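Local coordinates for protein polyketide synthase PksL (Bacillus subtilis, PDB 5E1V) that probably dehydrates beta-hydroxyacyl chains during assembly of the polyketide bacillaene, through a monomeric dehydratase domain of a split trans-AT module, at residues R213-S224 against V263-V274. Sequence-based numbering, arbitrary orientation.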
loop_
_atom_site.group_PDB
_atom_site.type_symbol
_atom_site.label_atom_id
_atom_site.label_comp_id
_atom_site.label_asym_id
_atom_site.label_seq_id
_atom_site.Cartn_x
_atom_site.Cartn_y
_atom_site.Cartn_z
ATOM N N ARG A 213 -4.650 12.397 15.271
ATOM C CA ARG A 213 -3.958 11.113 15.458
ATOM C C ARG A 213 -4.004 10.390 14.136
ATOM O O ARG A 213 -5.041 10.408 13.484
ATOM C CB ARG A 213 -4.649 10.179 16.440
ATOM C CG ARG A 213 -4.114 10.172 17.856
ATOM C CD ARG A 213 -4.850 11.167 18.694
ATOM N NE ARG A 213 -6.309 11.092 18.568
ATOM C CZ ARG A 213 -7.150 10.499 19.422
ATOM N NH1 ARG A 213 -6.715 9.902 20.524
ATOM N NH2 ARG A 213 -8.460 10.520 19.173
ATOM N N LEU A 214 -2.916 9.720 13.769
ATOM C CA LEU A 214 -2.856 9.025 12.493
ATOM C C LEU A 214 -3.724 7.782 12.451
ATOM O O LEU A 214 -3.983 7.152 13.488
ATOM C CB LEU A 214 -1.391 8.625 12.228
ATOM C CG LEU A 214 -0.375 9.759 12.183
ATOM C CD1 LEU A 214 1.058 9.226 12.160
ATOM C CD2 LEU A 214 -0.630 10.674 10.997
ATOM N N TYR A 215 -4.143 7.375 11.248
ATOM C CA TYR A 215 -4.810 6.099 11.072
ATOM C C TYR A 215 -3.862 5.192 10.250
ATOM O O TYR A 215 -3.586 5.536 9.115
ATOM C CB TYR A 215 -6.107 6.232 10.267
ATOM C CG TYR A 215 -7.149 7.103 10.895
ATOM C CD1 TYR A 215 -8.272 6.538 11.516
ATOM C CD2 TYR A 215 -7.017 8.491 10.871
ATOM C CE1 TYR A 215 -9.238 7.335 12.126
ATOM C CE2 TYR A 215 -7.965 9.294 11.471
ATOM C CZ TYR A 215 -9.075 8.708 12.096
ATOM O OH TYR A 215 -10.040 9.510 12.684
ATOM N N LEU A 216 -3.455 4.057 10.805
ATOM C CA LEU A 216 -2.526 3.116 10.120
ATOM C C LEU A 216 -3.298 1.970 9.507
ATOM O O LEU A 216 -4.424 1.646 9.957
ATOM C CB LEU A 216 -1.527 2.579 11.114
ATOM C CG LEU A 216 -0.552 3.659 11.623
ATOM C CD1 LEU A 216 0.421 2.998 12.585
ATOM C CD2 LEU A 216 0.191 4.428 10.531
ATOM N N PRO A 217 -2.726 1.346 8.473
ATOM C CA PRO A 217 -3.411 0.210 7.902
ATOM C C PRO A 217 -3.686 -0.937 8.877
ATOM O O PRO A 217 -2.891 -1.237 9.794
ATOM C CB PRO A 217 -2.450 -0.240 6.783
ATOM C CG PRO A 217 -1.884 1.056 6.267
ATOM C CD PRO A 217 -1.613 1.799 7.583
ATOM N N LEU A 218 -4.865 -1.505 8.675
ATOM C CA LEU A 218 -5.402 -2.587 9.475
ATOM C C LEU A 218 -5.822 -3.779 8.592
ATOM O O LEU A 218 -5.507 -4.877 8.912
ATOM C CB LEU A 218 -6.630 -2.117 10.230
ATOM C CG LEU A 218 -7.317 -3.275 11.022
ATOM C CD1 LEU A 218 -6.467 -3.826 12.168
ATOM C CD2 LEU A 218 -8.739 -2.949 11.522
ATOM N N PHE A 219 -6.575 -3.517 7.560
ATOM C CA PHE A 219 -7.245 -4.539 6.729
ATOM C C PHE A 219 -7.526 -4.124 5.276
ATOM O O PHE A 219 -8.008 -3.008 5.017
ATOM C CB PHE A 219 -8.592 -4.930 7.402
ATOM C CG PHE A 219 -9.360 -6.040 6.718
ATOM C CD1 PHE A 219 -9.143 -7.361 7.024
ATOM C CD2 PHE A 219 -10.438 -5.727 5.910
ATOM C CE1 PHE A 219 -9.907 -8.372 6.429
ATOM C CE2 PHE A 219 -11.204 -6.714 5.320
ATOM C CZ PHE A 219 -10.922 -8.046 5.531
ATOM N N TYR A 220 -7.315 -5.089 4.336
ATOM C CA TYR A 220 -7.626 -4.969 2.941
ATOM C C TYR A 220 -8.604 -6.063 2.650
ATOM O O TYR A 220 -8.258 -7.198 2.828
ATOM C CB TYR A 220 -6.399 -5.161 1.940
ATOM C CG TYR A 220 -5.130 -4.435 2.295
ATOM C CD1 TYR A 220 -5.196 -3.294 3.067
ATOM C CD2 TYR A 220 -3.827 -4.914 1.892
ATOM C CE1 TYR A 220 -4.067 -2.619 3.487
ATOM C CE2 TYR A 220 -2.677 -4.240 2.356
ATOM C CZ TYR A 220 -2.816 -3.092 3.136
ATOM O OH TYR A 220 -1.795 -2.293 3.671
ATOM N N GLU A 221 -9.783 -5.748 2.112
ATOM C CA GLU A 221 -10.745 -6.779 1.723
ATOM C C GLU A 221 -10.213 -7.598 0.519
ATOM O O GLU A 221 -10.141 -8.857 0.504
ATOM C CB GLU A 221 -12.111 -6.148 1.386
ATOM C CG GLU A 221 -13.081 -7.219 0.930
ATOM C CD GLU A 221 -14.506 -6.737 0.878
ATOM O OE1 GLU A 221 -14.939 -6.046 1.814
ATOM O OE2 GLU A 221 -15.172 -7.053 -0.124
ATOM N N SER A 222 -9.755 -6.855 -0.479
ATOM C CA SER A 222 -9.186 -7.452 -1.694
ATOM C C SER A 222 -8.306 -6.509 -2.491
ATOM O O SER A 222 -8.442 -5.280 -2.455
ATOM C CB SER A 222 -10.275 -7.934 -2.676
ATOM O OG SER A 222 -11.147 -6.942 -2.956
ATOM N N PHE A 223 -7.439 -7.154 -3.235
ATOM C CA PHE A 223 -6.619 -6.530 -4.213
ATOM C C PHE A 223 -6.599 -7.418 -5.401
ATOM O O PHE A 223 -6.369 -8.616 -5.304
ATOM C CB PHE A 223 -5.153 -6.297 -3.728
ATOM C CG PHE A 223 -4.365 -5.542 -4.710
ATOM C CD1 PHE A 223 -4.500 -4.201 -4.802
ATOM C CD2 PHE A 223 -3.543 -6.159 -5.543
ATOM C CE1 PHE A 223 -3.739 -3.444 -5.700
ATOM C CE2 PHE A 223 -2.770 -5.463 -6.445
ATOM C CZ PHE A 223 -2.892 -4.098 -6.537
ATOM N N SER A 224 -6.767 -6.792 -6.543
ATOM C CA SER A 224 -6.840 -7.461 -7.820
ATOM C C SER A 224 -6.166 -6.530 -8.809
ATOM O O SER A 224 -6.432 -5.331 -8.738
ATOM C CB SER A 224 -8.332 -7.611 -8.221
ATOM O OG SER A 224 -8.280 -8.367 -9.398
ATOM N N VAL A 263 -6.743 -0.764 -14.114
ATOM C CA VAL A 263 -5.856 -1.941 -13.996
ATOM C C VAL A 263 -5.740 -2.610 -12.609
ATOM O O VAL A 263 -5.197 -3.684 -12.518
ATOM C CB VAL A 263 -4.454 -1.632 -14.458
ATOM C CG1 VAL A 263 -4.545 -1.265 -15.920
ATOM C CG2 VAL A 263 -3.797 -0.486 -13.643
ATOM N N ALA A 264 -6.227 -1.956 -11.570
ATOM C CA ALA A 264 -6.226 -2.544 -10.280
ATOM C C ALA A 264 -7.256 -1.932 -9.343
ATOM O O ALA A 264 -7.760 -0.837 -9.500
ATOM C CB ALA A 264 -4.804 -2.537 -9.641
ATOM N N GLU A 265 -7.545 -2.651 -8.289
ATOM C CA GLU A 265 -8.372 -2.077 -7.247
ATOM C C GLU A 265 -8.060 -2.664 -5.904
ATOM O O GLU A 265 -8.018 -3.880 -5.757
ATOM C CB GLU A 265 -9.860 -2.322 -7.528
ATOM C CG GLU A 265 -10.801 -1.698 -6.488
ATOM C CD GLU A 265 -12.264 -1.817 -6.928
ATOM O OE1 GLU A 265 -12.753 -0.919 -7.626
ATOM O OE2 GLU A 265 -12.891 -2.825 -6.640
ATOM N N LEU A 266 -7.892 -1.779 -4.917
ATOM C CA LEU A 266 -7.830 -2.193 -3.496
ATOM C C LEU A 266 -9.145 -1.918 -2.858
ATOM O O LEU A 266 -9.452 -0.743 -2.564
ATOM C CB LEU A 266 -6.733 -1.435 -2.712
ATOM C CG LEU A 266 -6.330 -1.934 -1.346
ATOM C CD1 LEU A 266 -5.733 -3.306 -1.321
ATOM C CD2 LEU A 266 -5.342 -1.020 -0.733
ATOM N N LYS A 267 -9.923 -2.960 -2.630
ATOM C CA LYS A 267 -11.292 -2.727 -2.061
ATOM C C LYS A 267 -11.347 -2.708 -0.541
ATOM O O LYS A 267 -10.804 -3.579 0.132
ATOM C CB LYS A 267 -12.229 -3.770 -2.680
ATOM C CG LYS A 267 -13.716 -3.691 -2.316
ATOM C CD LYS A 267 -14.493 -4.598 -3.300
ATOM C CE LYS A 267 -15.984 -4.727 -2.937
ATOM N NZ LYS A 267 -16.540 -3.407 -2.532
ATOM N N ASN A 268 -12.022 -1.694 0.039
ATOM C CA ASN A 268 -12.147 -1.525 1.511
ATOM C C ASN A 268 -10.817 -1.600 2.252
ATOM O O ASN A 268 -10.603 -2.392 3.124
ATOM C CB ASN A 268 -13.198 -2.453 2.071
ATOM C CG ASN A 268 -14.593 -1.863 1.875
ATOM O OD1 ASN A 268 -14.830 -0.722 2.270
ATOM N ND2 ASN A 268 -15.476 -2.594 1.233
ATOM N N PHE A 269 -9.925 -0.744 1.803
ATOM C CA PHE A 269 -8.712 -0.415 2.559
ATOM C C PHE A 269 -9.159 0.277 3.862
ATOM O O PHE A 269 -9.615 1.438 3.854
ATOM C CB PHE A 269 -7.795 0.437 1.728
ATOM C CG PHE A 269 -6.647 1.037 2.473
ATOM C CD1 PHE A 269 -6.137 0.439 3.570
ATOM C CD2 PHE A 269 -6.075 2.220 2.049
ATOM C CE1 PHE A 269 -5.084 0.999 4.266
ATOM C CE2 PHE A 269 -5.055 2.810 2.766
ATOM C CZ PHE A 269 -4.550 2.178 3.886
ATOM N N THR A 270 -9.007 -0.478 4.947
ATOM C CA THR A 270 -9.407 -0.091 6.323
ATOM C C THR A 270 -8.151 0.222 7.153
ATOM O O THR A 270 -7.209 -0.620 7.276
ATOM C CB THR A 270 -10.110 -1.234 7.077
ATOM O OG1 THR A 270 -11.129 -1.852 6.248
ATOM C CG2 THR A 270 -10.726 -0.700 8.378
ATOM N N SER A 271 -8.180 1.383 7.815
ATOM C CA SER A 271 -7.148 1.822 8.727
ATOM C C SER A 271 -7.755 2.193 10.087
ATOM O O SER A 271 -8.963 2.441 10.204
ATOM C CB SER A 271 -6.470 3.070 8.121
ATOM O OG SER A 271 -5.896 2.770 6.860
ATOM N N LYS A 272 -6.912 2.224 11.106
ATOM C CA LYS A 272 -7.386 2.341 12.493
ATOM C C LYS A 272 -6.618 3.411 13.191
ATOM O O LYS A 272 -5.411 3.544 13.010
ATOM C CB LYS A 272 -7.217 1.045 13.252
ATOM C CG LYS A 272 -7.728 1.063 14.714
ATOM C CD LYS A 272 -7.521 -0.275 15.410
ATOM C CE LYS A 272 -6.126 -0.378 16.011
ATOM N NZ LYS A 272 -5.730 -1.792 16.320
ATOM N N LEU A 273 -7.339 4.218 13.962
ATOM C CA LEU A 273 -6.728 5.303 14.704
ATOM C C LEU A 273 -5.621 4.852 15.620
ATOM O O LEU A 273 -5.793 3.881 16.374
ATOM C CB LEU A 273 -7.845 5.966 15.557
ATOM C CG LEU A 273 -7.631 7.261 16.293
ATOM C CD1 LEU A 273 -7.484 8.434 15.349
ATOM C CD2 LEU A 273 -8.882 7.423 17.146
ATOM N N VAL A 274 -4.491 5.571 15.589
ATOM C CA VAL A 274 -3.448 5.397 16.586
ATOM C C VAL A 274 -3.729 6.231 17.910
ATOM O O VAL A 274 -4.102 5.611 18.947
ATOM C CB VAL A 274 -2.035 5.710 16.016
ATOM C CG1 VAL A 274 -1.005 5.547 17.132
ATOM C CG2 VAL A 274 -1.674 4.769 14.861
HETATM O O HOH W 1 -10.034 -5.794 -5.427
#
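Leu273 lays CD1 over one face of the Tyr215 ring, a CH-pi contact 3.9 Å from Leu273 CD1 to the ring centroid and displaced toward the rim. The same methyl meets Arg213 CB at 3.5 Å, while Leu273 CD2 lies over a face of the Arg213 guanidinium, which is salt-bridged to Glu211. Chi1 of -170° swings Leu273 CG away from the backbone N, carrying CD1 to the ring and CD2 to the guanidinium. Shortening Tyr215 to an alanine would probably leave Leu273 CD1 without the ring face it packs on and its side chain freer to turn. Leu216, on the opposite face of the sheet from Tyr215, touches Val274 CG2 with CD1 at 3.6 Å.

The strands pair antiparallel by backbone hydrogen bonds, a ladder broken by two classic beta bulges; the chain turns a corner at Glu221. At the first bulge, Thr270 O accepts from both Leu218 N (2.9 Å) and Phe219 N, and Thr270 N returns a nearly straight bond to Phe219 O. Thr270 OG1 reaches Asn268 O from above the carbonyl plane and sits at the Phe219 ring edge. Pro217 CG sits at the edge of the Phe269 ring, near its plane, against CZ. Phe269 lies alongside Tyr220, their planes at 80°, with CD1 against Tyr220 CE1; Tyr220 OH bonds to Gly31 O. Leu266 CD1 packs against Tyr220 CB and, at 3.8 Å, Phe223 CD1, and Ile35 of helix 34-44 touches all three residues. At the second bulge Glu221 N and Ser222 N make weak bonds to Lys267 O. A water bridges Ser222 OG and Glu265 O.

The segments lie on neighbouring strands, 215-225 and 262-273, of the HotDog-type dehydratase fold, between strands 53-59 and 248-256. Their chemistry is mostly backbone bonding and apolar packing: Glu221 OE2 and Lys267 NZ, 4.6 Å apart, form no salt bridge, so any attraction between them is probably modest.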